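Local coordinates for protein, Family 18 Chitinase (Crocus vernus, PDB 3SIM) that probably binds chitin and hydrolyses its glycosidic bonds, as a family 18 glycoside hydrolase built on a TIM barrel, at residues 8-13 against 252-257; 15-20 against 64-69; 83-88 against 125-130. All blocks are in the same frame, centred on the assembly; numbering follows the deposited sequence.

In the fold
All three contacts belong to one TIM barrel and illustrate how its connecting loops are held to the wall. Contact 1 joins the loop after strand 2-7 to the end of strand 250-253, where the first and last barrel strands meet. Contacts 2 and 3 are nested within it and follow in series. Contact 2 takes up a later part of the same loop and packs it on helix 63-72; its centre is about 14 Å from that of contact 1. Contact 3 joins the ends of neighbouring strands 76-83 and 121-125, about 26 Å from contact 2 between centres, and carries the end of the family's acidic signature. Contacts 1 and 2 thus hold the first loop to the barrel, and contact 3 lies at the probable catalytic end.

Contact 1: 8-13 against 252-257; sequences GYPLFS and VWTADT
Irregular loop 8-13 comes up to segment 252-257 where the latter leaves strand 250-253 and turns into a short, weakly bonded helix; the closest CA atoms, those of Ser-13 and Asp-256, are 5.6 Å apart. Cis peptide bonds precede Pro-10 and Thr-254, and the positive phi of Gly-8 (93°) would drive a CB into the preceding carbonyl. Asp-256 is the hub. With CG beside its backbone N (chi1 -56°), its carboxylate divides the work: OD1 takes two weak, bent bonds, from Gly-8 N at 2.7 Å and from Tyr-9 N, while OD2 receives the Ser-13 OG hydroxyl at 2.7 Å on its anti lone pair. Water 1 donates to Asp-256 OD2 and Pro-10 O and accepts from Ser-13 N, tying the turn together. Thr-254 OG1 donates to Tyr-9 O across 2.8 Å, in the carbonyl plane, and as N-cap accepts weakly from Asp-256 N and Thr-257 N. Beside it, Pro-10 CD lies 3.7 Å from Thr-257 CG2, while Thr-257 OG1 bonds to Thr-221 OG1. The contact thus sits where parallel strands 2-7 and 250-253 close the barrel, with Val-252 bonded to Val-4 and Tyr-6 through the backbone and helix 255-258 following directly.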
ATOM      1  N   GLY A   8       6.194   5.358  -7.345  1.00  9.85           N
ATOM      2  CA  GLY A   8       7.612   5.328  -7.133  1.00 10.37           C
ATOM      3  C   GLY A   8       8.459   4.045  -7.177  1.00 10.87           C
ATOM      4  O   GLY A   8       9.583   4.120  -6.883  1.00 11.81           O
ATOM      5  N   TYR A   9       7.848   2.915  -7.511  1.00 10.88           N
ATOM      6  CA  TYR A   9       8.468   1.638  -7.734  1.00 11.92           C
ATOM      7  C   TYR A   9       7.695   0.866  -8.839  1.00 11.88           C
ATOM      8  O   TYR A   9       6.518   0.897  -8.853  1.00 11.74           O
ATOM      9  CB  TYR A   9       8.516   0.852  -6.437  1.00 12.43           C
ATOM     10  CG  TYR A   9       9.433  -0.343  -6.446  1.00 16.13           C
ATOM     11  CD1 TYR A   9      10.735  -0.236  -6.089  1.00 17.11           C
ATOM     12  CD2 TYR A   9       8.977  -1.550  -6.827  1.00 21.09           C
ATOM     13  CE1 TYR A   9      11.537  -1.282  -6.117  1.00 24.82           C
ATOM     14  CE2 TYR A   9       9.756  -2.613  -6.844  1.00 24.14           C
ATOM     15  CZ  TYR A   9      11.037  -2.489  -6.499  1.00 24.41           C
ATOM     16  OH  TYR A   9      11.783  -3.577  -6.527  1.00 30.28           O
ATOM     17  N   PRO A  10       8.384   0.191  -9.747  1.00 12.72           N
ATOM     18  CA  PRO A  10       9.828   0.041  -9.819  1.00 13.37           C
ATOM     19  C   PRO A  10      10.566   1.380 -10.059  1.00 13.38           C
ATOM     20  O   PRO A  10       9.983   2.311 -10.475  1.00 12.16           O
ATOM     21  CB  PRO A  10      10.024  -0.864 -11.038  1.00 13.12           C
ATOM     22  CG  PRO A  10       8.746  -1.453 -11.335  1.00 12.88           C
ATOM     23  CD  PRO A  10       7.702  -0.684 -10.713  1.00 13.23           C
ATOM     24  N   LEU A  11      11.845   1.405  -9.750  1.00 13.46           N
ATOM     25  CA  LEU A  11      12.731   2.587  -9.836  1.00 14.69           C
ATOM     26  C   LEU A  11      12.980   3.132 -11.242  1.00 15.43           C
ATOM     27  O   LEU A  11      12.849   2.429 -12.188  1.00 14.90           O
ATOM     28  CB  LEU A  11      14.087   2.333  -9.169  1.00 14.61           C
ATOM     29  CG  LEU A  11      14.217   1.839  -7.738  1.00 15.64           C
ATOM     30  CD1 LEU A  11      15.642   1.703  -7.387  1.00 12.94           C
ATOM     31  CD2 LEU A  11      13.525   2.725  -6.721  1.00 12.56           C
ATOM     32  N   PHE A  12      13.284   4.403 -11.353  1.00 14.91           N
ATOM     33  CA  PHE A  12      13.669   5.031 -12.610  1.00 15.85           C
ATOM     34  C   PHE A  12      12.612   5.061 -13.755  1.00 15.40           C
ATOM     35  O   PHE A  12      12.977   5.140 -14.879  1.00 14.12           O
ATOM     36  CB  PHE A  12      15.040   4.561 -13.163  1.00 16.66           C
ATOM     37  CG  PHE A  12      16.028   4.118 -12.132  1.00 20.73           C
ATOM     38  CD1 PHE A  12      16.505   4.963 -11.178  1.00 22.68           C
ATOM     39  CD2 PHE A  12      16.463   2.834 -12.110  1.00 25.49           C
ATOM     40  CE1 PHE A  12      17.386   4.524 -10.266  1.00 26.08           C
ATOM     41  CE2 PHE A  12      17.342   2.416 -11.185  1.00 24.62           C
ATOM     42  CZ  PHE A  12      17.792   3.245 -10.264  1.00 25.31           C
ATOM     43  N   SER A  13      11.330   4.995 -13.438  1.00 13.60           N
ATOM     44  CA  SER A  13      10.273   5.184 -14.427  1.00 12.59           C
ATOM     45  C   SER A  13      10.154   6.597 -15.018  1.00 12.84           C
ATOM     46  O   SER A  13       9.689   6.781 -16.096  1.00 11.82           O
ATOM     47  CB  SER A  13       8.925   4.748 -13.877  1.00 12.80           C
ATOM     48  OG  SER A  13       8.308   5.749 -13.182  1.00 11.57           O
ATOM     49  N   VAL A 252      -4.229  -0.089  -7.100  1.00  7.40           N
ATOM     50  CA  VAL A 252      -3.424  -0.396  -8.250  1.00  7.49           C
ATOM     51  C   VAL A 252      -1.860  -0.367  -8.001  1.00  8.11           C
ATOM     52  O   VAL A 252      -1.366   0.550  -7.419  1.00  9.12           O
ATOM     53  CB  VAL A 252      -3.818   0.523  -9.414  1.00  8.74           C
ATOM     54  CG1 VAL A 252      -2.954   0.285 -10.620  1.00  9.38           C
ATOM     55  CG2 VAL A 252      -5.279   0.451  -9.749  1.00  6.11           C
ATOM     56  N   TRP A 253      -1.145  -1.396  -8.438  1.00  7.83           N
ATOM     57  CA  TRP A 253       0.303  -1.536  -8.435  1.00  8.58           C
ATOM     58  C   TRP A 253       0.821  -1.572  -9.917  1.00  8.27           C
ATOM     59  O   TRP A 253       0.650  -2.511 -10.579  1.00  6.69           O
ATOM     60  CB  TRP A 253       0.697  -2.813  -7.653  1.00  9.27           C
ATOM     61  CG  TRP A 253       0.754  -2.751  -6.150  1.00 10.70           C
ATOM     62  CD1 TRP A 253       1.826  -2.441  -5.398  1.00 14.85           C
ATOM     63  CD2 TRP A 253      -0.293  -3.039  -5.226  1.00 12.25           C
ATOM     64  NE1 TRP A 253       1.515  -2.467  -4.094  1.00 15.90           N
ATOM     65  CE2 TRP A 253       0.219  -2.851  -3.952  1.00 10.28           C
ATOM     66  CE3 TRP A 253      -1.616  -3.428  -5.356  1.00 13.55           C
ATOM     67  CZ2 TRP A 253      -0.539  -3.041  -2.822  1.00 14.36           C
ATOM     68  CZ3 TRP A 253      -2.363  -3.598  -4.228  1.00 14.35           C
ATOM     69  CH2 TRP A 253      -1.819  -3.416  -2.981  1.00 11.83           C
ATOM     70  N   THR A 254       1.384  -0.511 -10.447  1.00  8.75           N
ATOM     71  CA  THR A 254       1.704   0.740  -9.818  1.00  8.61           C
ATOM     72  C   THR A 254       1.660   1.807 -10.936  1.00  9.71           C
ATOM     73  O   THR A 254       1.587   1.457 -12.086  1.00  9.48           O
ATOM     74  CB  THR A 254       3.179   0.759  -9.238  1.00  8.89           C
ATOM     75  OG1 THR A 254       4.106   0.751 -10.298  1.00  7.52           O
ATOM     76  CG2 THR A 254       3.464  -0.376  -8.233  1.00  4.86           C
ATOM     77  N   ALA A 255       1.753   3.086 -10.597  1.00  9.28           N
ATOM     78  CA  ALA A 255       1.767   4.129 -11.635  1.00  9.87           C
ATOM     79  C   ALA A 255       3.003   3.935 -12.588  1.00  9.80           C
ATOM     80  O   ALA A 255       2.964   4.181 -13.744  1.00  9.65           O
ATOM     81  CB  ALA A 255       1.761   5.481 -11.022  1.00  8.76           C
ATOM     82  N   ASP A 256       4.070   3.456 -12.003  1.00 10.05           N
ATOM     83  CA  ASP A 256       5.304   3.272 -12.679  1.00 11.42           C
ATOM     84  C   ASP A 256       5.210   2.238 -13.821  1.00 12.81           C
ATOM     85  O   ASP A 256       5.697   2.482 -14.855  1.00 12.89           O
ATOM     86  CB  ASP A 256       6.393   2.978 -11.669  1.00 10.59           C
ATOM     87  CG  ASP A 256       6.501   4.066 -10.612  1.00 12.21           C
ATOM     88  OD1 ASP A 256       5.740   4.090  -9.682  1.00 10.73           O
ATOM     89  OD2 ASP A 256       7.284   4.920 -10.791  1.00 12.48           O
ATOM     90  N   THR A 257       4.592   1.114 -13.550  1.00 12.10           N
ATOM     91  CA  THR A 257       4.225   0.125 -14.553  1.00 11.58           C
ATOM     92  C   THR A 257       3.178   0.559 -15.559  1.00 11.95           C
ATOM     93  O   THR A 257       3.263   0.224 -16.661  1.00 11.34           O
ATOM     94  CB  THR A 257       4.013  -1.325 -14.013  1.00 10.63           C
ATOM     95  OG1 THR A 257       2.859  -1.411 -13.204  1.00 10.65           O
ATOM     96  CG2 THR A 257       5.241  -1.776 -13.276  1.00 10.55           C
TER
HETATM   97  O   HOH W   1      10.269   5.032 -10.589  1.00  9.23           O

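Contact 2: 15-20 against 64-69; sequences VKFSDV and DQISAI
In this TIM barrel, helix 63-72 packs against the loop that follows the first strand, and the loop's 3-10 segment 17-19 presents Phe-17 to it. Gln-65 comes first along the helix: its CB meets the edge of the Phe-17 ring, close to the ring plane, 3.9 Å from Phe-17 CD2. Beyond CB the chain bends (chi2 82°) and leads the amide away, where Gln-65 OE1 accepts from Gly-62 N just before the helix. Ile-66 follows with CG1 placed obliquely at the far end of the ring, 3.6 Å from Phe-17 CZ and equally near its CE2. One turn on from Gln-65, Ile-69 turns CG1 anti to the backbone N (chi1 -159°) and brings it alongside the root of the aromatic side chain, 4.0 Å from Phe-17 CB. The helix therefore grips the phenylalanine from CB to ring tip without any hydrogen bond between the segments. Phe-31, on strand 28-37, makes an edge-to-face contact with the same ring, so loop, helix and barrel wall meet there. An alanine at Phe-17 would lose the ring contacts with Gln-65 and Ile-66 and would probably loosen the loop's seat on the helix. The 3-10 turn has its own fastening: Lys-16 N donates nearly straight to Asp-19 OD2 at 3.1 Å, meeting that oxygen from above the carboxylate plane.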
ATOM      1  N   VAL A  15       7.833   8.609 -13.805  1.00 13.01           N
ATOM      2  CA  VAL A  15       6.441   9.002 -13.646  1.00 12.19           C
ATOM      3  C   VAL A  15       6.190  10.020 -12.523  1.00 11.92           C
ATOM      4  O   VAL A  15       6.530   9.831 -11.444  1.00 11.94           O
ATOM      5  CB  VAL A  15       5.489   7.764 -13.556  1.00 13.34           C
ATOM      6  CG1 VAL A  15       4.016   8.190 -13.277  1.00 14.01           C
ATOM      7  CG2 VAL A  15       5.601   6.953 -14.767  1.00 11.38           C
ATOM      8  N   LYS A  16       5.562  11.110 -12.878  1.00 12.39           N
ATOM      9  CA  LYS A  16       5.128  12.152 -11.972  1.00 12.24           C
ATOM     10  C   LYS A  16       3.710  12.017 -11.510  1.00 11.50           C
ATOM     11  O   LYS A  16       2.970  11.439 -12.180  1.00 11.46           O
ATOM     12  CB  LYS A  16       5.261  13.470 -12.660  1.00 12.64           C
ATOM     13  CG  LYS A  16       6.589  13.976 -12.573  1.00 16.76           C
ATOM     14  CD  LYS A  16       7.099  14.144 -13.847  1.00 23.46           C
ATOM     15  CE  LYS A  16       6.789  15.503 -14.262  1.00 24.73           C
ATOM     16  NZ  LYS A  16       7.667  15.909 -15.329  1.00 30.63           N
ATOM     17  N   PHE A  17       3.340  12.652 -10.415  1.00 11.41           N
ATOM     18  CA  PHE A  17       1.983  12.594  -9.895  1.00 12.79           C
ATOM     19  C   PHE A  17       1.009  13.125 -10.986  1.00 13.35           C
ATOM     20  O   PHE A  17      -0.042  12.563 -11.264  1.00 12.68           O
ATOM     21  CB  PHE A  17       1.807  13.466  -8.635  1.00 10.42           C
ATOM     22  CG  PHE A  17       2.584  13.036  -7.392  1.00 12.10           C
ATOM     23  CD1 PHE A  17       2.255  11.920  -6.656  1.00 10.58           C
ATOM     24  CD2 PHE A  17       3.567  13.860  -6.882  1.00 10.06           C
ATOM     25  CE1 PHE A  17       2.945  11.638  -5.499  1.00 11.46           C
ATOM     26  CE2 PHE A  17       4.234  13.548  -5.756  1.00 10.53           C
ATOM     27  CZ  PHE A  17       3.930  12.440  -5.065  1.00 11.58           C
ATOM     28  N   SER A  18       1.444  14.198 -11.625  1.00 14.61           N
ATOM     29  CA  SER A  18       0.712  14.878 -12.670  1.00 15.44           C
ATOM     30  C   SER A  18       0.562  14.071 -13.961  1.00 16.22           C
ATOM     31  O   SER A  18      -0.204  14.416 -14.778  1.00 16.05           O
ATOM     32  CB  SER A  18       1.218  16.287 -12.935  1.00 15.76           C
ATOM     33  OG  SER A  18       2.455  16.293 -13.537  1.00 18.24           O
ATOM     34  N   ASP A  19       1.356  13.042 -14.133  1.00 15.05           N
ATOM     35  CA  ASP A  19       1.155  12.121 -15.204  1.00 14.53           C
ATOM     36  C   ASP A  19      -0.108  11.222 -15.056  1.00 13.72           C
ATOM     37  O   ASP A  19      -0.582  10.684 -15.995  1.00 12.79           O
ATOM     38  CB  ASP A  19       2.386  11.286 -15.494  1.00 15.44           C
ATOM     39  CG  ASP A  19       3.574  12.093 -15.975  1.00 17.64           C
ATOM     40  OD1 ASP A  19       3.464  13.150 -16.544  1.00 16.91           O
ATOM     41  OD2 ASP A  19       4.622  11.625 -15.749  1.00 20.58           O
ATOM     42  N   VAL A  20      -0.556  11.005 -13.839  1.00 13.24           N
ATOM     43  CA  VAL A  20      -1.631  10.091 -13.556  1.00 12.66           C
ATOM     44  C   VAL A  20      -3.023  10.733 -13.614  1.00 13.14           C
ATOM     45  O   VAL A  20      -3.296  11.620 -12.921  1.00 13.03           O
ATOM     46  CB  VAL A  20      -1.397   9.345 -12.220  1.00 12.38           C
ATOM     47  CG1 VAL A  20      -2.538   8.435 -11.914  1.00 11.42           C
ATOM     48  CG2 VAL A  20      -0.109   8.607 -12.246  1.00  9.68           C
ATOM     49  N   ASP A  64       7.300  19.761  -2.669  1.00 13.20           N
ATOM     50  CA  ASP A  64       6.641  20.702  -3.564  1.00 13.12           C
ATOM     51  C   ASP A  64       5.634  20.093  -4.591  1.00 12.90           C
ATOM     52  O   ASP A  64       4.614  20.635  -4.820  1.00 10.92           O
ATOM     53  CB  ASP A  64       7.656  21.585  -4.284  1.00 14.17           C
ATOM     54  CG  ASP A  64       8.548  22.417  -3.342  1.00 15.95           C
ATOM     55  OD1 ASP A  64       8.202  22.778  -2.227  1.00 16.80           O
ATOM     56  OD2 ASP A  64       9.612  22.712  -3.802  1.00 22.87           O
ATOM     57  N   GLN A  65       5.999  18.970  -5.174  1.00 11.34           N
ATOM     58  CA  GLN A  65       5.089  18.250  -6.061  1.00 11.62           C
ATOM     59  C   GLN A  65       3.791  17.763  -5.326  1.00 11.37           C
ATOM     60  O   GLN A  65       2.705  17.835  -5.845  1.00 10.87           O
ATOM     61  CB  GLN A  65       5.763  17.128  -6.825  1.00 11.78           C
ATOM     62  CG  GLN A  65       6.854  17.585  -7.746  1.00 13.68           C
ATOM     63  CD  GLN A  65       8.185  17.817  -7.076  1.00 19.33           C
ATOM     64  OE1 GLN A  65       8.404  17.538  -5.943  1.00 16.58           O
ATOM     65  NE2 GLN A  65       9.050  18.371  -7.802  1.00 24.60           N
ATOM     66  N   ILE A  66       3.973  17.298  -4.100  1.00 11.92           N
ATOM     67  CA  ILE A  66       2.903  16.838  -3.235  1.00 11.38           C
ATOM     68  C   ILE A  66       1.916  17.971  -2.892  1.00 13.13           C
ATOM     69  O   ILE A  66       0.731  17.819  -3.018  1.00 12.33           O
ATOM     70  CB  ILE A  66       3.432  16.115  -1.984  1.00 11.19           C
ATOM     71  CG1 ILE A  66       4.176  14.826  -2.353  1.00  9.38           C
ATOM     72  CG2 ILE A  66       2.331  15.836  -1.041  1.00 10.71           C
ATOM     73  CD1 ILE A  66       4.991  14.260  -1.308  1.00  7.94           C
ATOM     74  N   SER A  67       2.470  19.117  -2.566  1.00 12.79           N
ATOM     75  CA  SER A  67       1.708  20.320  -2.311  1.00 14.31           C
ATOM     76  C   SER A  67       0.947  20.779  -3.511  1.00 13.90           C
ATOM     77  O   SER A  67      -0.174  21.083  -3.393  1.00 14.15           O
ATOM     78  CB  SER A  67       2.615  21.470  -1.919  1.00 13.96           C
ATOM     79  OG  SER A  67       2.900  21.432  -0.594  1.00 19.88           O
ATOM     80  N   ALA A  68       1.601  20.810  -4.656  1.00 13.62           N
ATOM     81  CA  ALA A  68       0.956  21.172  -5.902  1.00 14.14           C
ATOM     82  C   ALA A  68      -0.180  20.239  -6.355  1.00 13.89           C
ATOM     83  O   ALA A  68      -1.186  20.688  -6.769  1.00 14.13           O
ATOM     84  CB  ALA A  68       1.940  21.330  -6.964  1.00 13.14           C
ATOM     85  N   ILE A  69       0.024  18.941  -6.281  1.00 13.29           N
ATOM     86  CA  ILE A  69      -1.006  18.013  -6.664  1.00 11.63           C
ATOM     87  C   ILE A  69      -2.245  18.101  -5.748  1.00 12.13           C
ATOM     88  O   ILE A  69      -3.313  18.082  -6.183  1.00 11.82           O
ATOM     89  CB  ILE A  69      -0.466  16.536  -6.837  1.00 11.60           C
ATOM     90  CG1 ILE A  69      -1.403  15.719  -7.715  1.00  8.98           C
ATOM     91  CG2 ILE A  69      -0.279  15.920  -5.532  1.00  9.84           C
ATOM     92  CD1 ILE A  69      -1.404  16.103  -9.051  1.00 12.98           C
TER

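Contact 3: 83-88 against 125-130; sequences GGASVG and DYEHFQ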
ATOM      1  N   GLY A  83       8.500  -0.917   3.856  1.00 10.87           N
ATOM      2  CA  GLY A  83       9.059  -2.181   3.468  1.00  9.21           C
ATOM      3  C   GLY A  83       9.200  -2.442   2.006  1.00 10.55           C
ATOM      4  O   GLY A  83      10.112  -1.995   1.388  1.00 10.68           O
ATOM      5  N   GLY A  84       8.284  -3.168   1.448  1.00 11.07           N
ATOM      6  CA  GLY A  84       8.417  -3.653   0.092  1.00 11.50           C
ATOM      7  C   GLY A  84       9.237  -4.934  -0.000  1.00 13.71           C
ATOM      8  O   GLY A  84       9.785  -5.302   0.958  1.00 14.96           O
ATOM      9  N   ALA A  85       9.301  -5.577  -1.160  1.00 14.81           N
ATOM     10  CA  ALA A  85      10.037  -6.806  -1.360  1.00 16.12           C
ATOM     11  C   ALA A  85      11.551  -6.781  -1.249  1.00 16.17           C
ATOM     12  O   ALA A  85      12.083  -7.622  -0.639  1.00 14.98           O
ATOM     13  CB  ALA A  85       9.656  -7.489  -2.641  1.00 16.64           C
ATOM     14  N   SER A  86      12.181  -5.815  -1.875  1.00 16.47           N
ATOM     15  CA  SER A  86      13.613  -5.733  -2.062  1.00 18.46           C
ATOM     16  C   SER A  86      14.142  -4.322  -1.947  1.00 18.75           C
ATOM     17  O   SER A  86      13.501  -3.388  -2.265  1.00 19.21           O
ATOM     18  CB  SER A  86      13.996  -6.229  -3.436  1.00 19.84           C
ATOM     19  OG  SER A  86      14.188  -7.610  -3.488  1.00 26.43           O
ATOM     20  N   VAL A  87      15.371  -4.234  -1.541  1.00 18.63           N
ATOM     21  CA  VAL A  87      16.128  -3.040  -1.575  1.00 19.48           C
ATOM     22  C   VAL A  87      17.494  -3.345  -2.286  1.00 19.96           C
ATOM     23  O   VAL A  87      18.297  -4.130  -1.858  1.00 18.74           O
ATOM     24  CB  VAL A  87      16.128  -2.551  -0.106  1.00 19.76           C
ATOM     25  CG1 VAL A  87      17.337  -2.784   0.583  1.00 18.96           C
ATOM     26  CG2 VAL A  87      15.592  -1.230   0.043  1.00 17.23           C
ATOM     27  N   GLY A  88      17.715  -2.690  -3.395  1.00 21.78           N
ATOM     28  CA  GLY A  88      18.769  -3.104  -4.276  1.00 22.92           C
ATOM     29  C   GLY A  88      18.472  -4.509  -4.683  1.00 24.39           C
ATOM     30  O   GLY A  88      17.422  -4.773  -5.168  1.00 25.43           O
ATOM     31  N   ASP A 125       3.720  -2.710   4.188  1.00  7.34           N
ATOM     32  CA  ASP A 125       4.056  -3.686   3.148  1.00  7.19           C
ATOM     33  C   ASP A 125       5.354  -4.527   3.372  1.00  6.91           C
ATOM     34  O   ASP A 125       6.096  -4.725   2.480  1.00  7.59           O
ATOM     35  CB  ASP A 125       3.972  -3.095   1.729  1.00  4.82           C
ATOM     36  CG  ASP A 125       4.187  -4.196   0.572  1.00 10.53           C
ATOM     37  OD1 ASP A 125       4.900  -3.896  -0.331  1.00  8.55           O
ATOM     38  OD2 ASP A 125       3.699  -5.291   0.671  1.00  8.97           O
ATOM     39  N   TYR A 126       5.621  -4.955   4.592  1.00  7.39           N
ATOM     40  CA  TYR A 126       6.623  -5.959   4.821  1.00  8.09           C
ATOM     41  C   TYR A 126       6.149  -7.342   4.282  1.00  9.81           C
ATOM     42  O   TYR A 126       5.028  -7.703   4.439  1.00  9.77           O
ATOM     43  CB  TYR A 126       7.037  -6.027   6.253  1.00  6.06           C
ATOM     44  CG  TYR A 126       7.851  -4.905   6.739  1.00  8.21           C
ATOM     45  CD1 TYR A 126       9.222  -4.886   6.561  1.00 10.19           C
ATOM     46  CD2 TYR A 126       7.270  -3.857   7.425  1.00  9.05           C
ATOM     47  CE1 TYR A 126       9.967  -3.845   7.007  1.00  9.41           C
ATOM     48  CE2 TYR A 126       8.001  -2.840   7.892  1.00  8.79           C
ATOM     49  CZ  TYR A 126       9.355  -2.813   7.687  1.00 10.60           C
ATOM     50  OH  TYR A 126      10.049  -1.775   8.151  1.00  8.54           O
ATOM     51  N   GLU A 127       7.023  -8.042   3.594  1.00 10.87           N
ATOM     52  CA  GLU A 127       6.731  -9.312   2.953  1.00 11.87           C
ATOM     53  C   GLU A 127       7.609 -10.572   3.353  1.00 12.79           C
ATOM     54  O   GLU A 127       7.424 -11.649   2.865  1.00 12.53           O
ATOM     55  CB  GLU A 127       6.601  -9.111   1.433  1.00 12.31           C
ATOM     56  CG  GLU A 127       5.613  -7.993   0.984  1.00 11.96           C
ATOM     57  CD  GLU A 127       5.402  -7.873  -0.530  1.00 14.42           C
ATOM     58  OE1 GLU A 127       6.042  -8.537  -1.290  1.00 15.13           O
ATOM     59  OE2 GLU A 127       4.584  -7.107  -0.962  1.00 14.70           O
ATOM     60  N   HIS A 128       8.610 -10.343   4.187  1.00 11.26           N
ATOM     61  CA  HIS A 128       9.499 -11.381   4.633  1.00 11.71           C
ATOM     62  C   HIS A 128       9.749 -11.305   6.120  1.00 10.96           C
ATOM     63  O   HIS A 128      10.012 -10.284   6.645  1.00 10.15           O
ATOM     64  CB  HIS A 128      10.792 -11.418   3.803  1.00 12.27           C
ATOM     65  CG  HIS A 128      10.559 -11.404   2.332  1.00 12.15           C
ATOM     66  ND1 HIS A 128      10.450 -12.543   1.596  1.00 11.92           N
ATOM     67  CD2 HIS A 128      10.397 -10.387   1.470  1.00 12.24           C
ATOM     68  CE1 HIS A 128      10.223 -12.235   0.348  1.00 12.49           C
ATOM     69  NE2 HIS A 128      10.177 -10.934   0.243  1.00 13.32           N
ATOM     70  N   PHE A 129       9.568 -12.439   6.760  1.00 10.13           N
ATOM     71  CA  PHE A 129       9.552 -12.574   8.200  1.00 10.83           C
ATOM     72  C   PHE A 129      10.509 -13.659   8.805  1.00 12.45           C
ATOM     73  O   PHE A 129      10.339 -14.061   9.891  1.00 12.74           O
ATOM     74  CB  PHE A 129       8.115 -12.667   8.740  1.00 10.68           C
ATOM     75  CG  PHE A 129       7.162 -11.592   8.239  1.00  9.75           C
ATOM     76  CD1 PHE A 129       6.944 -10.456   8.958  1.00 12.06           C
ATOM     77  CD2 PHE A 129       6.490 -11.721   7.081  1.00 11.61           C
ATOM     78  CE1 PHE A 129       6.064  -9.477   8.521  1.00 11.68           C
ATOM     79  CE2 PHE A 129       5.637 -10.738   6.636  1.00  8.56           C
ATOM     80  CZ  PHE A 129       5.404  -9.651   7.366  1.00 10.65           C
ATOM     81  N   GLN A 130      11.505 -14.078   8.057  1.00 13.17           N
ATOM     82  CA  GLN A 130      12.419 -15.138   8.425  1.00 15.98           C
ATOM     83  C   GLN A 130      13.333 -14.832   9.616  1.00 17.37           C
ATOM     84  O   GLN A 130      13.884 -15.695  10.166  1.00 19.76           O
ATOM     85  CB  GLN A 130      13.244 -15.590   7.231  1.00 15.56           C
ATOM     86  CG  GLN A 130      12.594 -16.489   6.283  1.00 16.77           C
ATOM     87  CD  GLN A 130      13.421 -16.660   5.030  1.00 22.12           C
ATOM     88  OE1 GLN A 130      14.139 -17.601   4.914  1.00 25.76           O
ATOM     89  NE2 GLN A 130      13.277 -15.783   4.101  1.00 16.56           N
TER
HETATM   90  O   HOH W   2       9.607  -7.071   3.060  1.00 13.83           O
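Gly-83, Gly-84 and Ala-85 bury the largest areas here, and each meets a different part of segment 125-130. Gly-83 ends strand 76-83 and pairs in parallel with Asp-125. Its CA stands over one face of the Tyr-126 ring, offset toward the rim, in a CH-pi contact 4.1 Å from the ring centroid. A side chain on Gly-83 would run into Asp-125 O and Tyr-126 N, so the close approach depends on its absence. The tyrosine is steadied from elsewhere: its OH bonds to Asp-38 OD1, and Phe-94 packs edge-to-face with its ring.

Gly-84 supplies the direct hydrogen bond between the segments. Its N donates to Asp-125 O at 2.9 Å, arriving 49° out of the carbonyl plane. On the other side of the residue, water 2 donates to Gly-84 O and accepts from Glu-127 N at 2.8 Å, bridging the two segments just beyond the end of the strand pairing. Asp-125 OD1 comes within 3.6 Å of Gly-84 CA, the side chain having CG anti to the backbone N (chi1 -174°).

Ala-85 offers its CB to Glu-127 OE1 at 4.0 Å, while its carbonyl O lies obliquely near the His-128 ring. Extended beyond CG (chi2 -175°), Glu-127 carries OE2 to 2.6 Å from Asp-125 OD2; oxygens this close suggest that one acid holds a proton shared between them, and the nearby second carboxylate would probably raise the pKa of the group that keeps it.

Segment 125-130 begins inside the DxxDxDxE signature of family 18, facing the SxGG motif that ends with Gly-84. By its place in the signature, Glu-127 is probably the general acid, as in other family 18 chitinases, and Asp-125 probably the aspartate that assists it, as expected at the carboxyl ends of the barrel strands.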